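Local coordinates for protein aminoacyl-tRNA synthetase (Cryptosporidium parvum, PDB 5F9Z) that probably joins proline to its cognate tRNA at the expense of ATP, as a class II prolyl-tRNA synthetase, and here holds halofuginone and an ATP analogue, at residues 127-130 against 131-134; 280-283 against 284-288. All coordinates share one frame; numbering follows the deposited sequence.

In the fold
Both contacts join successive turns of short helices in the class II catalytic core, contact 1 on helix 125-135 and contact 2 on helix 278-287, and contact 1 comes first along the chain. Their centres lie 37 Å apart and their nearest atoms about 22 Å, so they do not touch. What relates them is the antiparallel strands that carry the ligand pockets: residues 127-134 pack on strands 144-153, 168-178 and 265-276, and helix 278-287 follows directly on strand 265-276. The side chain of Tyr129 is about 6 Å from halofuginone and that of Val282 about 7 Å from the ATP analogue, so each helix has one side chain near a different ligand.

Contact 1: residues 127-130 against 131-134; sequences IMYP and YFAK
The carbonyl oxygen Met128 O is gripped by two backbone amides of the next turn. Tyr131 N lies 2.8 Å from Met128 O, above its carbonyl plane, whereas Phe132 N, donating to the same oxygen, comes in the plane. The sharing goes with a kink: Pro130 has no N-H to give to the preceding turn, and Tyr131 N bonds to a carbonyl three residues back. The i to i+4 pattern, already restored at Phe132, continues with Ala133 N to Tyr129 O at 3.1 Å, a fairly straight bond of 162°, and the small methyl of Ala133 fits beside Tyr129 O and against Val256.

On the buried side, Met128 and Phe132 run side by side in the same direction. A bend at chi3 (57°) curls the flexible thioether back, and its terminal methyl Met128 CE comes to rest 3.5 Å from Phe132 CZ. The Tyr129 ring crosses that of Phe132 obliquely, with planes at 38°; Tyr129 CD1 is 3.7 Å from Phe132 CD2. Tyr131 lies on the more exposed side, where an amphipathic ring is at home, and the edge of its ring, at CD1, approaches Ile127 O to 3.3 Å.

Tyrosine suits position 129 because its ring packs in the interior while its hydroxyl is hydrogen-bonded to His175 ND1. Phe250 meets this ring edge-to-face. Met128 and Phe132 press on His175 and Ile146, while Tyr129 and Phe132 reach Gln270, seating the helix on strands 144-153, 168-178 and 265-276 of the catalytic core.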
# COMPACT_ATOMS: atom_id res chain seq x y z
N ILE A 127 -4.41 24.47 -0.54
CA ILE A 127 -5.64 24.70 0.21
C ILE A 127 -5.34 25.05 1.66
O ILE A 127 -5.94 25.97 2.23
CB ILE A 127 -6.57 23.47 0.10
CG1 ILE A 127 -6.85 23.15 -1.37
CG2 ILE A 127 -7.86 23.70 0.87
CD1 ILE A 127 -7.60 21.85 -1.57
N MET A 128 -4.40 24.33 2.28
CA MET A 128 -4.19 24.42 3.72
C MET A 128 -3.20 25.50 4.12
O MET A 128 -3.44 26.22 5.10
CB MET A 128 -3.72 23.06 4.26
CG MET A 128 -4.68 21.92 4.01
SD MET A 128 -3.97 20.31 4.41
CE MET A 128 -3.52 20.56 6.12
N TYR A 129 -2.09 25.63 3.40
CA TYR A 129 -1.00 26.48 3.86
C TYR A 129 -1.35 27.96 3.98
O TYR A 129 -0.81 28.61 4.89
CB TYR A 129 0.23 26.29 2.96
CG TYR A 129 0.82 24.90 3.02
CD1 TYR A 129 0.40 23.98 3.97
CD2 TYR A 129 1.80 24.50 2.12
CE1 TYR A 129 0.93 22.71 4.03
CE2 TYR A 129 2.34 23.23 2.17
CZ TYR A 129 1.90 22.34 3.13
OH TYR A 129 2.44 21.07 3.18
N PRO A 130 -2.20 28.56 3.13
CA PRO A 130 -2.65 29.93 3.41
C PRO A 130 -3.32 30.07 4.76
O PRO A 130 -3.32 31.17 5.34
CB PRO A 130 -3.62 30.23 2.26
CG PRO A 130 -3.12 29.40 1.15
CD PRO A 130 -2.59 28.13 1.77
N TYR A 131 -3.89 29.00 5.30
CA TYR A 131 -4.48 29.02 6.63
C TYR A 131 -3.51 28.59 7.71
O TYR A 131 -3.73 28.92 8.88
CB TYR A 131 -5.74 28.15 6.65
CG TYR A 131 -6.82 28.67 5.74
CD1 TYR A 131 -6.86 28.30 4.40
CD2 TYR A 131 -7.78 29.56 6.20
CE1 TYR A 131 -7.84 28.78 3.55
CE2 TYR A 131 -8.76 30.05 5.36
CZ TYR A 131 -8.79 29.66 4.04
OH TYR A 131 -9.76 30.15 3.20
N PHE A 132 -2.44 27.87 7.36
CA PHE A 132 -1.35 27.66 8.31
C PHE A 132 -0.70 28.98 8.68
O PHE A 132 -0.37 29.22 9.85
CB PHE A 132 -0.31 26.70 7.73
CG PHE A 132 -0.69 25.25 7.84
CD1 PHE A 132 -1.98 24.87 8.17
CD2 PHE A 132 0.25 24.26 7.62
CE1 PHE A 132 -2.32 23.53 8.27
CE2 PHE A 132 -0.08 22.92 7.72
CZ PHE A 132 -1.37 22.56 8.05
N ALA A 133 -0.50 29.86 7.70
CA ALA A 133 0.06 31.18 7.98
C ALA A 133 -0.87 32.01 8.84
O ALA A 133 -0.41 32.86 9.62
CB ALA A 133 0.38 31.91 6.68
N LYS A 134 -2.18 31.79 8.72
CA LYS A 134 -3.15 32.53 9.53
C LYS A 134 -3.20 32.03 10.96
O LYS A 134 -3.43 32.82 11.89
CB LYS A 134 -4.53 32.44 8.88
CG LYS A 134 -5.59 33.37 9.47
CD LYS A 134 -6.50 32.64 10.44
CE LYS A 134 -7.79 33.42 10.68
NZ LYS A 134 -8.60 33.55 9.44

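Contact 2: residues 280-283 against 284-288; sequences IGVM and IMTHG
Met283 leaves the helix with CB merely bordering the next amide, and the packing begins at CG, which is anti to the backbone N (chi1 177°) and meets the edge of the His287 ring in plane, 3.8 Å from His287 CD2. Bends at chi2 and chi3 then swing the chain toward Ile284, though SD still lies at the edge of the His287 ring, 5.5 Å from its centroid. The tip, Met283 CE, ends 4.1 Å from Ile284 CG1. A methionine can make this double bend, which lets one unbranched chain touch both a ring and an isoleucine.

One turn earlier, Ile280 CG2 packs 3.7 Å from Ile284 CD1, a branched pair filling the same apolar side. Thr286 gives two bonds to one carbonyl: OG1 lies 2.6 Å from Val282 O, and Thr286 N reaches that oxygen from the opposite face of its plane. The buried hydroxyl is thus satisfied within its own helix, and Thr286 CG2 rests over one face of the His287 ring, towards its rim. Gly288 leaves the helical conformation and ends the helix, its N still bonded to Ile284 O.

His287 NE2 is hydrogen-bonded to Leu203 O, and Lys22 NZ to the carbonyl oxygens of Met285 and Gly288. Buried throughout, this stretch of helix 278-287 has Ile280 and Met283 against helix 53-71, Ile284 and Met285 against helix 26-36, and Thr286 and His287 against helix 393-417.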
# COMPACT_ATOMS: atom_id res chain seq x y z
N ILE A 280 -3.40 -1.28 -1.07
CA ILE A 280 -4.23 -2.47 -1.25
C ILE A 280 -3.78 -3.24 -2.48
O ILE A 280 -3.63 -4.46 -2.45
CB ILE A 280 -5.71 -2.08 -1.33
CG1 ILE A 280 -6.12 -1.28 -0.09
CG2 ILE A 280 -6.58 -3.32 -1.48
CD1 ILE A 280 -7.57 -0.84 -0.10
N GLY A 281 -3.55 -2.53 -3.59
CA GLY A 281 -3.13 -3.20 -4.81
C GLY A 281 -1.78 -3.87 -4.68
O GLY A 281 -1.59 -5.00 -5.15
N VAL A 282 -0.82 -3.20 -4.04
CA VAL A 282 0.50 -3.80 -3.82
C VAL A 282 0.37 -5.05 -2.96
O VAL A 282 1.04 -6.06 -3.20
CB VAL A 282 1.45 -2.77 -3.19
CG1 VAL A 282 2.84 -3.37 -3.01
CG2 VAL A 282 1.52 -1.51 -4.04
N MET A 283 -0.50 -5.00 -1.95
CA MET A 283 -0.71 -6.16 -1.10
C MET A 283 -1.36 -7.31 -1.87
O MET A 283 -1.01 -8.48 -1.67
CB MET A 283 -1.57 -5.77 0.11
CG MET A 283 -1.92 -6.91 1.05
SD MET A 283 -3.46 -7.73 0.61
CE MET A 283 -4.59 -6.34 0.61
N ILE A 284 -2.30 -6.99 -2.76
CA ILE A 284 -2.96 -8.02 -3.56
C ILE A 284 -1.94 -8.71 -4.47
O ILE A 284 -1.87 -9.94 -4.54
CB ILE A 284 -4.11 -7.42 -4.38
CG1 ILE A 284 -5.22 -6.92 -3.45
CG2 ILE A 284 -4.66 -8.44 -5.36
CD1 ILE A 284 -6.17 -5.95 -4.12
N MET A 285 -1.14 -7.92 -5.19
CA MET A 285 -0.17 -8.48 -6.12
C MET A 285 0.90 -9.29 -5.39
O MET A 285 1.45 -10.24 -5.96
CB MET A 285 0.48 -7.37 -6.94
CG MET A 285 -0.50 -6.56 -7.78
SD MET A 285 0.31 -5.19 -8.63
CE MET A 285 -1.03 -4.61 -9.67
N THR A 286 1.21 -8.93 -4.15
CA THR A 286 2.27 -9.60 -3.42
C THR A 286 1.87 -11.02 -3.02
O THR A 286 2.64 -11.97 -3.21
CB THR A 286 2.65 -8.79 -2.18
OG1 THR A 286 3.12 -7.49 -2.57
CG2 THR A 286 3.74 -9.49 -1.40
N HIS A 287 0.66 -11.18 -2.48
CA HIS A 287 0.27 -12.44 -1.85
C HIS A 287 -0.64 -13.30 -2.72
O HIS A 287 -0.66 -14.52 -2.53
CB HIS A 287 -0.43 -12.17 -0.52
CG HIS A 287 0.37 -11.33 0.43
ND1 HIS A 287 1.60 -11.73 0.90
CD2 HIS A 287 0.11 -10.13 1.00
CE1 HIS A 287 2.07 -10.80 1.72
NE2 HIS A 287 1.19 -9.82 1.80
N GLY A 288 -1.39 -12.71 -3.64
CA GLY A 288 -2.35 -13.49 -4.41
C GLY A 288 -1.69 -14.58 -5.23
O GLY A 288 -0.55 -14.45 -5.68